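Local coordinates for carbohydrate binding protein, putative, cbp2D (Cellvibrio japonicus, PDB 7B21) that probably transfers electrons as the X183 domain of a larger, putative carbohydrate-binding protein, a c-type cytochrome domain carrying one covalently bound heme c, at residues 38-43 / 84-89; 49-54 / 63-68; 57-62 / 78-83. All coordinates share one frame; numbering follows the deposited sequence.

The three contacts illustrate how a small cytochrome c domain closes around one heme, since each of them touches heme c. Contact 3, where helices 58-65 and 76-86 pack together, lies between the other two: its centre is about 11 Å from the centre of each. Contact 1 continues along helix 76-86, with I86 and R87 against L58, and brings in the loop that holds one propionate. Contact 2 continues past the end of helix 58-65 to M66, an axial ligand of the iron, and to the other propionate. Contacts 1 and 2 do not touch, their nearest atoms being about 7 Å apart. Contacts 2 and 3 share the sodium ion.

Contact 1 of 3, residues 38-43 / 84-89. With HEC (heme c), chain B.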
loop_
_atom_site.group_PDB
_atom_site.type_symbol
_atom_site.label_atom_id
_atom_site.label_comp_id
_atom_site.label_asym_id
_atom_site.label_seq_id
_atom_site.Cartn_x
_atom_site.Cartn_y
_atom_site.Cartn_z
ATOM N N THR A 38 10.775 5.942 0.269
ATOM C CA THR A 38 9.588 6.730 0.613
ATOM C C THR A 38 8.901 6.017 1.763
ATOM O O THR A 38 8.364 4.916 1.604
ATOM C CB THR A 38 8.639 6.855 -0.575
ATOM O OG1 THR A 38 9.336 7.472 -1.658
ATOM C CG2 THR A 38 7.408 7.663 -0.228
ATOM N N PRO A 39 8.871 6.619 2.948
ATOM C CA PRO A 39 8.177 6.007 4.056
ATOM C C PRO A 39 6.696 5.837 3.738
ATOM O O PRO A 39 6.109 6.559 2.933
ATOM C CB PRO A 39 8.399 6.922 5.250
ATOM C CG PRO A 39 9.293 7.974 4.812
ATOM C CD PRO A 39 9.603 7.824 3.354
ATOM N N LEU A 40 6.081 4.922 4.461
ATOM C CA LEU A 40 4.625 4.681 4.375
ATOM C C LEU A 40 4.119 4.516 5.794
ATOM O O LEU A 40 4.487 3.567 6.470
ATOM C CB LEU A 40 4.358 3.451 3.516
ATOM C CG LEU A 40 2.932 3.208 3.038
ATOM C CD1 LEU A 40 2.930 2.040 2.063
ATOM C CD2 LEU A 40 1.948 2.962 4.186
ATOM N N ASN A 41 3.314 5.477 6.240
ATOM C CA ASN A 41 2.680 5.426 7.556
ATOM C C ASN A 41 1.431 4.572 7.431
ATOM O O ASN A 41 0.502 4.970 6.716
ATOM C CB ASN A 41 2.337 6.826 7.992
ATOM C CG ASN A 41 1.721 6.866 9.364
ATOM O OD1 ASN A 41 1.021 5.958 9.805
ATOM N ND2 ASN A 41 1.971 7.958 10.046
ATOM N N PRO A 42 1.365 3.399 8.082
ATOM C CA PRO A 42 0.285 2.452 7.864
ATOM C C PRO A 42 -0.911 2.670 8.783
ATOM O O PRO A 42 -1.815 1.843 8.780
ATOM C CB PRO A 42 0.965 1.134 8.194
ATOM C CG PRO A 42 1.862 1.505 9.363
ATOM C CD PRO A 42 2.405 2.860 8.989
ATOM N N ASN A 43 -0.907 3.775 9.519
ATOM C CA ASN A 43 -1.852 3.963 10.624
ATOM C C ASN A 43 -2.751 5.169 10.457
ATOM O O ASN A 43 -3.405 5.521 11.410
ATOM C CB ASN A 43 -1.099 4.045 11.936
ATOM C CG ASN A 43 -0.260 2.792 12.127
ATOM O OD1 ASN A 43 -0.717 1.646 11.875
ATOM N ND2 ASN A 43 0.998 2.963 12.505
ATOM N N ALA A 84 -5.247 -4.551 3.437
ATOM C CA ALA A 84 -5.313 -5.442 4.614
ATOM C C ALA A 84 -3.893 -5.725 5.130
ATOM O O ALA A 84 -3.662 -5.749 6.347
ATOM C CB ALA A 84 -6.050 -6.712 4.264
ATOM N N PHE A 85 -2.963 -5.971 4.239
ATOM C CA PHE A 85 -1.578 -6.221 4.631
ATOM C C PHE A 85 -0.985 -5.014 5.371
ATOM O O PHE A 85 -0.401 -5.185 6.462
ATOM C CB PHE A 85 -0.750 -6.572 3.395
ATOM C CG PHE A 85 0.729 -6.691 3.658
ATOM C CD1 PHE A 85 1.228 -7.576 4.602
ATOM C CD2 PHE A 85 1.640 -5.977 2.929
ATOM C CE1 PHE A 85 2.583 -7.711 4.807
ATOM C CE2 PHE A 85 3.009 -6.104 3.123
ATOM C CZ PHE A 85 3.478 -6.986 4.057
ATOM N N ILE A 86 -1.116 -3.838 4.816
ATOM C CA ILE A 86 -0.567 -2.625 5.467
ATOM C C ILE A 86 -1.174 -2.447 6.856
ATOM O O ILE A 86 -0.464 -2.053 7.797
ATOM C CB ILE A 86 -0.816 -1.406 4.571
ATOM C CG1 ILE A 86 0.022 -1.494 3.300
ATOM C CG2 ILE A 86 -0.535 -0.126 5.332
ATOM C CD1 ILE A 86 -0.365 -0.491 2.262
ATOM N N ARG A 87 -2.462 -2.760 7.028
ATOM C CA ARG A 87 -3.091 -2.566 8.355
ATOM C C ARG A 87 -2.600 -3.589 9.382
ATOM O O ARG A 87 -2.926 -3.447 10.561
ATOM C CB ARG A 87 -4.600 -2.634 8.222
ATOM C CG ARG A 87 -5.181 -1.511 7.396
ATOM C CD ARG A 87 -4.774 -0.145 7.830
ATOM N NE ARG A 87 -5.636 0.854 7.234
ATOM C CZ ARG A 87 -5.503 2.162 7.464
ATOM N NH1 ARG A 87 -4.470 2.638 8.149
ATOM N NH2 ARG A 87 -6.402 2.997 6.973
ATOM N N THR A 88 -1.871 -4.608 8.985
ATOM C CA THR A 88 -1.203 -5.509 9.938
ATOM C C THR A 88 0.130 -4.952 10.452
ATOM O O THR A 88 0.660 -5.478 11.438
ATOM C CB THR A 88 -0.912 -6.915 9.396
ATOM O OG1 THR A 88 0.112 -6.888 8.416
ATOM C CG2 THR A 88 -2.159 -7.560 8.829
ATOM N N TRP A 89 0.699 -3.918 9.830
ATOM C CA TRP A 89 2.058 -3.474 10.165
ATOM C C TRP A 89 2.141 -2.961 11.584
ATOM O O TRP A 89 3.215 -3.129 12.211
ATOM C CB TRP A 89 2.538 -2.439 9.196
ATOM C CG TRP A 89 2.791 -2.966 7.824
ATOM C CD1 TRP A 89 2.568 -4.221 7.327
ATOM C CD2 TRP A 89 3.234 -2.165 6.731
ATOM N NE1 TRP A 89 2.889 -4.249 5.990
ATOM C CE2 TRP A 89 3.302 -3.006 5.615
ATOM C CE3 TRP A 89 3.586 -0.814 6.632
ATOM C CZ2 TRP A 89 3.700 -2.509 4.369
ATOM C CZ3 TRP A 89 3.977 -0.348 5.412
ATOM C CH2 TRP A 89 4.028 -1.181 4.320
HETATM FE FE HEC B . 3.429 4.429 -2.843
HETATM C CHA HEC B . 2.660 7.212 -1.047
HETATM C CHB HEC B . 1.127 2.656 -1.110
HETATM C CHC HEC B . 4.042 1.747 -4.833
HETATM C CHD HEC B . 5.964 6.115 -4.339
HETATM N NA HEC B . 2.172 4.845 -1.383
HETATM C C1A HEC B . 2.044 6.031 -0.681
HETATM C C2A HEC B . 1.169 5.873 0.433
HETATM C C3A HEC B . 0.704 4.617 0.394
HETATM C C4A HEC B . 1.346 3.963 -0.731
HETATM C CMA HEC B . -0.316 3.969 1.276
HETATM C CAA HEC B . 0.828 6.937 1.453
HETATM C CBA HEC B . 1.832 6.908 2.629
HETATM C CGA HEC B . 1.540 7.812 3.766
HETATM O O1A HEC B . 0.517 8.509 3.770
HETATM O O2A HEC B . 2.367 7.779 4.741
HETATM N NB HEC B . 2.698 2.562 -2.969
HETATM C C1B HEC B . 1.745 2.005 -2.159
HETATM C C2B HEC B . 1.464 0.666 -2.571
HETATM C C3B HEC B . 2.237 0.405 -3.666
HETATM C C4B HEC B . 3.057 1.617 -3.865
HETATM C CMB HEC B . 0.491 -0.266 -1.929
HETATM C CAB HEC B . 2.266 -0.809 -4.522
HETATM C CBB HEC B . 0.950 -1.137 -5.174
HETATM N NC HEC B . 4.724 4.007 -4.287
HETATM C C1C HEC B . 4.873 2.840 -4.969
HETATM C C2C HEC B . 6.008 2.878 -5.835
HETATM C C3C HEC B . 6.616 4.083 -5.636
HETATM C C4C HEC B . 5.797 4.806 -4.710
HETATM C CMC HEC B . 6.468 1.722 -6.684
HETATM C CAC HEC B . 7.911 4.586 -6.189
HETATM C CBC HEC B . 8.075 4.576 -7.650
HETATM N ND HEC B . 4.110 6.309 -2.773
HETATM C C1D HEC B . 5.140 6.834 -3.491
HETATM C C2D HEC B . 5.235 8.268 -3.266
HETATM C C3D HEC B . 4.275 8.599 -2.397
HETATM C C4D HEC B . 3.595 7.349 -2.036
HETATM C CMD HEC B . 6.246 9.170 -3.909
HETATM C CAD HEC B . 3.843 9.961 -1.968
HETATM C CBD HEC B . 2.624 10.407 -2.875
HETATM C CGD HEC B . 2.204 11.830 -2.673
HETATM O O1D HEC B . 1.304 12.098 -1.836
HETATM O O2D HEC B . 2.786 12.717 -3.366
#
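P42 sets its ring against I86 and W89, joining the heme-lining loop of this cytochrome c fold to I86 on helix 76-86 and to W89 in the turn that follows, I86 to W89. CB does most of the touching: it lies 3.5 Å from I86 CG2, a tight contact for two carbons, and 3.6 Å from CE3 of the W89 indole; the proline and tryptophan side chains cross at about a right angle. L40 buries almost as much surface as W89 and works between protein and cofactor. Its CG is anti to the backbone N (chi1 -166°), close to the heme; of the two methyls, CD2 meets W89 CZ3 at 4.1 Å and also I86 CG2, whereas CD1 rests 3.7 Å from CHB of the heme. The same side chain touches W14 on helix 7-16, and W14 in turn meets the W89 ring edge-to-face, so the loop closes over a small apolar cluster. On the polar side, N41 N donates to heme O2A over 2.9 Å in a nearly straight bond, while N41 OD1 takes the N-H of N43 in an Asx turn that spans P42. The carbonyl of that proline accepts from R87, whose NH1 also bonds R44 O; NH1 approaches P42 O from above the carbonyl plane at 2.8 Å, with an N-H...O angle of 142°.

Contact 2 of 3, residues 49-54 / 63-68; sequences HSRDTQ and SMWMPQ. With NA (sodium ion), chain C; HEC (heme c), chain B.
H49 and W65 lie face to face, the imidazole over the six-membered ring with centroids 4.1 Å apart and planes at 12°. H49 CB adds a CH-pi contact, 3.5 Å above the centre of the five-membered ring. The opposite imidazole face carries the heme propionate carbon CGD, so the histidine is sandwiched. Both its nitrogens are engaged in the ring plane: in the Q68 conformer described, NE2 donates to Q68 OE1 at 2.9 Å in an almost straight bond (178°), and ND1 accepts from R51 N within the type I turn H49-D52. The indole N-H is satisfied too, reaching D52 OD2 over 3.0 Å; it comes from above the carboxylate plane, and the same oxygen forms a salt bridge with R56. The propionate is gripped by S50, whose N bonds O1D and whose OG lies 2.7 Å from O2D. Beyond the helix end, M66 gives SD to the iron at 2.3 Å, with H23 as the other axial ligand, and its carbonyl oxygen to the sodium ion. ND1 accepting from R51 N, with NE2 donating to Q68 in this conformer, suggests a neutral imidazole protonated at NE2, packed between the propionate and W65.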
loop_
_atom_site.group_PDB
_atom_site.type_symbol
_atom_site.label_atom_id
_atom_site.label_comp_id
_atom_site.label_asym_id
_atom_site.label_seq_id
_atom_site.Cartn_x
_atom_site.Cartn_y
_atom_site.Cartn_z
ATOM N N HIS A 49 -3.431 11.763 -1.171
ATOM C CA HIS A 49 -2.267 11.992 -2.033
ATOM C C HIS A 49 -2.108 13.491 -2.220
ATOM O O HIS A 49 -3.108 14.246 -2.277
ATOM C CB HIS A 49 -2.494 11.300 -3.375
ATOM C CG HIS A 49 -1.295 11.234 -4.250
ATOM N ND1 HIS A 49 -0.875 12.318 -4.996
ATOM C CD2 HIS A 49 -0.437 10.214 -4.503
ATOM C CE1 HIS A 49 0.181 11.937 -5.709
ATOM N NE2 HIS A 49 0.489 10.651 -5.415
ATOM N N SER A 50 -0.868 13.930 -2.353
ATOM C CA SER A 50 -0.587 15.371 -2.566
ATOM C C SER A 50 -1.321 15.937 -3.778
ATOM O O SER A 50 -1.543 17.137 -3.803
ATOM C CB SER A 50 0.878 15.618 -2.669
ATOM O OG SER A 50 1.448 15.005 -3.802
ATOM N N ARG A 51 -1.692 15.131 -4.752
ATOM C CA ARG A 51 -2.390 15.600 -5.962
ATOM C C ARG A 51 -3.888 15.347 -5.889
ATOM O O ARG A 51 -4.594 15.672 -6.851
ATOM C CB ARG A 51 -1.823 14.921 -7.204
ATOM C CG ARG A 51 -0.360 15.226 -7.514
ATOM C CD ARG A 51 0.101 14.420 -8.767
ATOM N NE ARG A 51 -0.823 14.443 -9.928
ATOM C CZ ARG A 51 -0.956 13.525 -10.906
ATOM N NH1 ARG A 51 -0.162 12.468 -11.012
ATOM N NH2 ARG A 51 -1.851 13.734 -11.860
ATOM N N ASP A 52 -4.380 14.760 -4.814
ATOM C CA ASP A 52 -5.813 14.471 -4.688
ATOM C C ASP A 52 -6.534 15.673 -4.081
ATOM O O ASP A 52 -5.932 16.531 -3.488
ATOM C CB ASP A 52 -6.037 13.197 -3.895
ATOM C CG ASP A 52 -7.305 12.424 -4.228
ATOM O OD1 ASP A 52 -8.236 12.979 -4.817
ATOM O OD2 ASP A 52 -7.328 11.218 -3.881
ATOM N N THR A 53 -7.830 15.626 -4.238
ATOM C CA THR A 53 -8.789 16.637 -3.823
ATOM C C THR A 53 -9.552 16.189 -2.594
ATOM O O THR A 53 -10.333 17.014 -2.081
ATOM C CB THR A 53 -9.801 16.946 -4.933
ATOM O OG1 THR A 53 -10.435 15.713 -5.286
ATOM C CG2 THR A 53 -9.120 17.535 -6.147
ATOM N N GLN A 54 -9.386 14.951 -2.150
ATOM C CA GLN A 54 -10.097 14.534 -0.935
ATOM C C GLN A 54 -9.385 13.326 -0.338
ATOM O O GLN A 54 -8.527 12.693 -0.954
ATOM C CB GLN A 54 -11.568 14.277 -1.156
ATOM C CG GLN A 54 -11.694 13.011 -1.927
ATOM C CD GLN A 54 -13.118 12.533 -2.019
ATOM O OE1 GLN A 54 -13.897 13.017 -2.835
ATOM N NE2 GLN A 54 -13.463 11.564 -1.182
ATOM N N SER A 63 -5.709 2.090 -5.261
ATOM C CA SER A 63 -6.279 1.943 -6.619
ATOM C C SER A 63 -5.937 3.176 -7.460
ATOM O O SER A 63 -5.477 3.019 -8.588
ATOM C CB SER A 63 -7.765 1.722 -6.581
ATOM O OG SER A 63 -8.053 0.440 -6.073
ATOM N N MET A 64 -6.194 4.364 -6.931
ATOM C CA MET A 64 -6.018 5.605 -7.704
ATOM C C MET A 64 -4.549 5.929 -7.979
ATOM O O MET A 64 -4.234 6.419 -9.072
ATOM C CB MET A 64 -6.616 6.751 -6.907
ATOM C CG MET A 64 -8.113 6.743 -6.818
ATOM S SD MET A 64 -8.760 8.102 -5.796
ATOM C CE MET A 64 -8.393 9.490 -6.879
ATOM N N TRP A 65 -3.674 5.714 -7.007
ATOM C CA TRP A 65 -2.392 6.419 -7.002
ATOM C C TRP A 65 -1.179 5.492 -7.021
ATOM O O TRP A 65 -0.070 6.022 -7.203
ATOM C CB TRP A 65 -2.278 7.376 -5.813
ATOM C CG TRP A 65 -3.305 8.450 -5.795
ATOM C CD1 TRP A 65 -4.362 8.547 -4.938
ATOM C CD2 TRP A 65 -3.402 9.583 -6.676
ATOM N NE1 TRP A 65 -5.100 9.676 -5.218
ATOM C CE2 TRP A 65 -4.533 10.324 -6.270
ATOM C CE3 TRP A 65 -2.573 10.068 -7.691
ATOM C CZ2 TRP A 65 -4.897 11.506 -6.897
ATOM C CZ3 TRP A 65 -2.923 11.265 -8.267
ATOM C CH2 TRP A 65 -4.079 11.961 -7.894
ATOM N N MET A 66 -1.319 4.191 -6.810
ATOM C CA MET A 66 -0.132 3.343 -6.619
ATOM C C MET A 66 -0.260 2.089 -7.457
ATOM O O MET A 66 -1.352 1.599 -7.735
ATOM C CB MET A 66 0.044 3.003 -5.144
ATOM C CG MET A 66 0.319 4.220 -4.267
ATOM S SD MET A 66 1.940 4.977 -4.554
ATOM C CE MET A 66 1.504 6.697 -4.427
ATOM N N PRO A 67 0.857 1.480 -7.882
ATOM C CA PRO A 67 2.211 2.015 -7.743
ATOM C C PRO A 67 2.365 3.286 -8.570
ATOM O O PRO A 67 1.850 3.376 -9.668
ATOM C CB PRO A 67 3.102 0.886 -8.289
ATOM C CG PRO A 67 2.219 0.178 -9.309
ATOM C CD PRO A 67 0.835 0.274 -8.702
ATOM N N GLN A 68 3.079 4.246 -8.033
ATOM C CA GLN A 68 3.225 5.526 -8.718
ATOM C C GLN A 68 4.040 5.281 -9.989
ATOM O O GLN A 68 5.113 4.701 -9.958
ATOM C CB GLN A 68 3.806 6.526 -7.720
ATOM C CG GLN A 68 3.808 7.933 -8.279
ATOM C CD GLN A 68 3.700 9.021 -7.238
ATOM O OE1 GLN A 68 2.727 9.142 -6.469
ATOM N NE2 GLN A 68 4.691 9.912 -7.256
HETATM NA NA NA C . -3.530 1.570 -8.348
HETATM FE FE HEC B . 3.429 4.429 -2.843
HETATM C CHA HEC B . 2.660 7.212 -1.047
HETATM C CHB HEC B . 1.127 2.656 -1.110
HETATM C CHC HEC B . 4.042 1.747 -4.833
HETATM C CHD HEC B . 5.964 6.115 -4.339
HETATM N NA HEC B . 2.172 4.845 -1.383
HETATM C C1A HEC B . 2.044 6.031 -0.681
HETATM C C2A HEC B . 1.169 5.873 0.433
HETATM C C3A HEC B . 0.704 4.617 0.394
HETATM C C4A HEC B . 1.346 3.963 -0.731
HETATM C CMA HEC B . -0.316 3.969 1.276
HETATM C CAA HEC B . 0.828 6.937 1.453
HETATM C CBA HEC B . 1.832 6.908 2.629
HETATM C CGA HEC B . 1.540 7.812 3.766
HETATM O O1A HEC B . 0.517 8.509 3.770
HETATM O O2A HEC B . 2.367 7.779 4.741
HETATM N NB HEC B . 2.698 2.562 -2.969
HETATM C C1B HEC B . 1.745 2.005 -2.159
HETATM C C2B HEC B . 1.464 0.666 -2.571
HETATM C C3B HEC B . 2.237 0.405 -3.666
HETATM C C4B HEC B . 3.057 1.617 -3.865
HETATM C CMB HEC B . 0.491 -0.266 -1.929
HETATM C CAB HEC B . 2.266 -0.809 -4.522
HETATM C CBB HEC B . 0.950 -1.137 -5.174
HETATM N NC HEC B . 4.724 4.007 -4.287
HETATM C C1C HEC B . 4.873 2.840 -4.969
HETATM C C2C HEC B . 6.008 2.878 -5.835
HETATM C C3C HEC B . 6.616 4.083 -5.636
HETATM C C4C HEC B . 5.797 4.806 -4.710
HETATM C CMC HEC B . 6.468 1.722 -6.684
HETATM C CAC HEC B . 7.911 4.586 -6.189
HETATM C CBC HEC B . 8.075 4.576 -7.650
HETATM N ND HEC B . 4.110 6.309 -2.773
HETATM C C1D HEC B . 5.140 6.834 -3.491
HETATM C C2D HEC B . 5.235 8.268 -3.266
HETATM C C3D HEC B . 4.275 8.599 -2.397
HETATM C C4D HEC B . 3.595 7.349 -2.036
HETATM C CMD HEC B . 6.246 9.170 -3.909
HETATM C CAD HEC B . 3.843 9.961 -1.968
HETATM C CBD HEC B . 2.624 10.407 -2.875
HETATM C CGD HEC B . 2.204 11.830 -2.673
HETATM O O1D HEC B . 1.304 12.098 -1.836
HETATM O O2D HEC B . 2.786 12.717 -3.366
#

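Contact 3 of 3, residues 57-62 / 78-83. With NA (sodium ion), chain C; HEC (heme c), chain B.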
loop_
_atom_site.group_PDB
_atom_site.type_symbol
_atom_site.label_atom_id
_atom_site.label_comp_id
_atom_site.label_asym_id
_atom_site.label_seq_id
_atom_site.Cartn_x
_atom_site.Cartn_y
_atom_site.Cartn_z
ATOM N N ALA A 57 -10.155 6.174 1.517
ATOM C CA ALA A 57 -9.856 4.898 2.162
ATOM C C ALA A 57 -8.536 4.395 1.587
ATOM O O ALA A 57 -8.224 4.589 0.404
ATOM C CB ALA A 57 -10.943 3.886 1.906
ATOM N N LEU A 58 -7.766 3.679 2.411
ATOM C CA LEU A 58 -6.451 3.199 1.967
ATOM C C LEU A 58 -6.563 2.410 0.647
ATOM O O LEU A 58 -5.775 2.627 -0.269
ATOM C CB LEU A 58 -5.805 2.416 3.108
ATOM C CG LEU A 58 -4.476 1.734 2.786
ATOM C CD1 LEU A 58 -3.460 2.694 2.199
ATOM C CD2 LEU A 58 -3.910 1.126 4.049
ATOM N N ARG A 59 -7.520 1.499 0.546
ATOM C CA ARG A 59 -7.603 0.684 -0.689
ATOM C C ARG A 59 -7.855 1.594 -1.895
ATOM O O ARG A 59 -7.338 1.329 -2.975
ATOM C CB ARG A 59 -8.667 -0.405 -0.636
ATOM C CG ARG A 59 -10.092 0.047 -0.368
ATOM C CD ARG A 59 -11.082 -1.085 -0.483
ATOM N NE ARG A 59 -10.875 -2.125 0.506
ATOM C CZ ARG A 59 -11.645 -3.201 0.598
ATOM N NH1 ARG A 59 -12.633 -3.396 -0.248
ATOM N NH2 ARG A 59 -11.424 -4.099 1.547
ATOM N N ASP A 60 -8.653 2.656 -1.734
ATOM C CA ASP A 60 -8.981 3.535 -2.855
ATOM C C ASP A 60 -7.784 4.423 -3.183
ATOM O O ASP A 60 -7.543 4.682 -4.365
ATOM C CB ASP A 60 -10.219 4.356 -2.547
ATOM C CG ASP A 60 -11.444 3.481 -2.410
ATOM O OD1 ASP A 60 -11.537 2.433 -3.056
ATOM O OD2 ASP A 60 -12.326 3.848 -1.588
ATOM N N PHE A 61 -7.024 4.845 -2.184
ATOM C CA PHE A 61 -5.750 5.543 -2.442
ATOM C C PHE A 61 -4.861 4.669 -3.312
ATOM O O PHE A 61 -4.268 5.117 -4.270
ATOM C CB PHE A 61 -5.095 5.867 -1.098
ATOM C CG PHE A 61 -3.710 6.482 -1.251
ATOM C CD1 PHE A 61 -2.596 5.695 -1.518
ATOM C CD2 PHE A 61 -3.523 7.840 -1.088
ATOM C CE1 PHE A 61 -1.346 6.271 -1.654
ATOM C CE2 PHE A 61 -2.263 8.403 -1.162
ATOM C CZ PHE A 61 -1.175 7.605 -1.463
ATOM N N ILE A 62 -4.752 3.405 -2.935
ATOM C CA ILE A 62 -3.889 2.464 -3.695
ATOM C C ILE A 62 -4.418 2.334 -5.112
ATOM O O ILE A 62 -3.659 2.430 -6.097
ATOM C CB ILE A 62 -3.763 1.117 -2.982
ATOM C CG1 ILE A 62 -3.037 1.277 -1.640
ATOM C CG2 ILE A 62 -3.094 0.087 -3.878
ATOM C CD1 ILE A 62 -3.130 0.075 -0.743
ATOM N N CYS A 78 -6.662 -6.390 -5.660
ATOM C CA CYS A 78 -5.241 -6.114 -5.346
ATOM C C CYS A 78 -5.170 -5.042 -4.281
ATOM O O CYS A 78 -4.442 -5.168 -3.281
ATOM C CB CYS A 78 -4.522 -5.668 -6.615
ATOM S SG CYS A 78 -2.814 -5.133 -6.318
ATOM N N ALA A 79 -5.899 -3.950 -4.478
ATOM C CA ALA A 79 -5.858 -2.813 -3.564
ATOM C C ALA A 79 -6.441 -3.198 -2.199
ATOM O O ALA A 79 -5.897 -2.794 -1.163
ATOM C CB ALA A 79 -6.570 -1.632 -4.185
ATOM N N ALA A 80 -7.529 -3.954 -2.201
ATOM C CA ALA A 80 -8.110 -4.427 -0.947
ATOM C C ALA A 80 -7.129 -5.311 -0.168
ATOM O O ALA A 80 -7.004 -5.201 1.038
ATOM C CB ALA A 80 -9.402 -5.151 -1.224
ATOM N N ASP A 81 -6.483 -6.228 -0.879
ATOM C CA ASP A 81 -5.542 -7.151 -0.237
ATOM C C ASP A 81 -4.362 -6.386 0.337
ATOM O O ASP A 81 -3.915 -6.655 1.468
ATOM C CB ASP A 81 -5.090 -8.211 -1.229
ATOM C CG ASP A 81 -6.129 -9.241 -1.620
ATOM O OD1 ASP A 81 -7.197 -9.312 -0.961
ATOM O OD2 ASP A 81 -5.840 -9.999 -2.538
ATOM N N ILE A 82 -3.772 -5.473 -0.445
ATOM C CA ILE A 82 -2.610 -4.763 0.080
ATOM C C ILE A 82 -3.047 -3.847 1.235
ATOM O O ILE A 82 -2.292 -3.745 2.198
ATOM C CB ILE A 82 -1.857 -4.016 -1.038
ATOM C CG1 ILE A 82 -1.285 -4.977 -2.073
ATOM C CG2 ILE A 82 -0.729 -3.203 -0.407
ATOM C CD1 ILE A 82 -0.573 -4.322 -3.224
ATOM N N GLU A 83 -4.202 -3.218 1.151
ATOM C CA GLU A 83 -4.718 -2.475 2.311
ATOM C C GLU A 83 -4.682 -3.349 3.556
ATOM O O GLU A 83 -4.208 -2.931 4.611
ATOM C CB GLU A 83 -6.125 -1.969 2.013
ATOM C CG GLU A 83 -6.825 -1.377 3.221
ATOM C CD GLU A 83 -8.274 -1.004 2.911
ATOM O OE1 GLU A 83 -9.066 -1.951 2.661
ATOM O OE2 GLU A 83 -8.612 0.186 2.885
HETATM NA NA NA C . -3.530 1.570 -8.348
HETATM FE FE HEC B . 3.429 4.429 -2.843
HETATM C CHA HEC B . 2.660 7.212 -1.047
HETATM C CHB HEC B . 1.127 2.656 -1.110
HETATM C CHC HEC B . 4.042 1.747 -4.833
HETATM C CHD HEC B . 5.964 6.115 -4.339
HETATM N NA HEC B . 2.172 4.845 -1.383
HETATM C C1A HEC B . 2.044 6.031 -0.681
HETATM C C2A HEC B . 1.169 5.873 0.433
HETATM C C3A HEC B . 0.704 4.617 0.394
HETATM C C4A HEC B . 1.346 3.963 -0.731
HETATM C CMA HEC B . -0.316 3.969 1.276
HETATM C CAA HEC B . 0.828 6.937 1.453
HETATM C CBA HEC B . 1.832 6.908 2.629
HETATM C CGA HEC B . 1.540 7.812 3.766
HETATM O O1A HEC B . 0.517 8.509 3.770
HETATM O O2A HEC B . 2.367 7.779 4.741
HETATM N NB HEC B . 2.698 2.562 -2.969
HETATM C C1B HEC B . 1.745 2.005 -2.159
HETATM C C2B HEC B . 1.464 0.666 -2.571
HETATM C C3B HEC B . 2.237 0.405 -3.666
HETATM C C4B HEC B . 3.057 1.617 -3.865
HETATM C CMB HEC B . 0.491 -0.266 -1.929
HETATM C CAB HEC B . 2.266 -0.809 -4.522
HETATM C CBB HEC B . 0.950 -1.137 -5.174
HETATM N NC HEC B . 4.724 4.007 -4.287
HETATM C C1C HEC B . 4.873 2.840 -4.969
HETATM C C2C HEC B . 6.008 2.878 -5.835
HETATM C C3C HEC B . 6.616 4.083 -5.636
HETATM C C4C HEC B . 5.797 4.806 -4.710
HETATM C CMC HEC B . 6.468 1.722 -6.684
HETATM C CAC HEC B . 7.911 4.586 -6.189
HETATM C CBC HEC B . 8.075 4.576 -7.650
HETATM N ND HEC B . 4.110 6.309 -2.773
HETATM C C1D HEC B . 5.140 6.834 -3.491
HETATM C C2D HEC B . 5.235 8.268 -3.266
HETATM C C3D HEC B . 4.275 8.599 -2.397
HETATM C C4D HEC B . 3.595 7.349 -2.036
HETATM C CMD HEC B . 6.246 9.170 -3.909
HETATM C CAD HEC B . 3.843 9.961 -1.968
HETATM C CBD HEC B . 2.624 10.407 -2.875
HETATM C CGD HEC B . 2.204 11.830 -2.673
HETATM O O1D HEC B . 1.304 12.098 -1.836
HETATM O O2D HEC B . 2.786 12.717 -3.366
HETATM O O HOH W 1 -8.913 -4.550 3.190
#
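R59 and E83 form the polar bridge of this helix pair, in which helix 58-65 packs on helix 76-86 of the cytochrome c fold. The axes of 58-62 and 78-83 come within 8.1 Å, with 128° between their N-to-C directions. E83 uses both carboxylate oxygens: OE1 takes R59 NE at 2.8 Å in a salt bridge, the partner lying in the guanidinium plane, and OE2 takes the backbone N of the same arginine at 2.9 Å, from above the carboxylate plane. Its negative charge thus sits at the first turn of helix 58-65, where the helix dipole would probably favour it. R59 CG stands between its backbone N and carbonyl carbon (chi1 58°), which sets CG beside the E83 carboxylate; A80 CB then covers one guanidinium face, 3.5 Å from CZ. Inward of this bridge, L58 CB and CG lie against E83 CG, the two side chains running counter to each other, I62 CG2 meets A79 CB, and I62 CD1 packs on I82 CG2. These two isoleucines both touch heme methyl CMB, and L58 CD1 reaches CMA, so the interface forms part of the heme pocket wall. Further out, the carbonyl of I62 binds sodium, C78 is tied to C74 by a disulfide, and R59 NH1 bonds L3 O. One water accepts from R59 NH2 and donates both to A80 O and, over 2.7 Å, to E83 OE1.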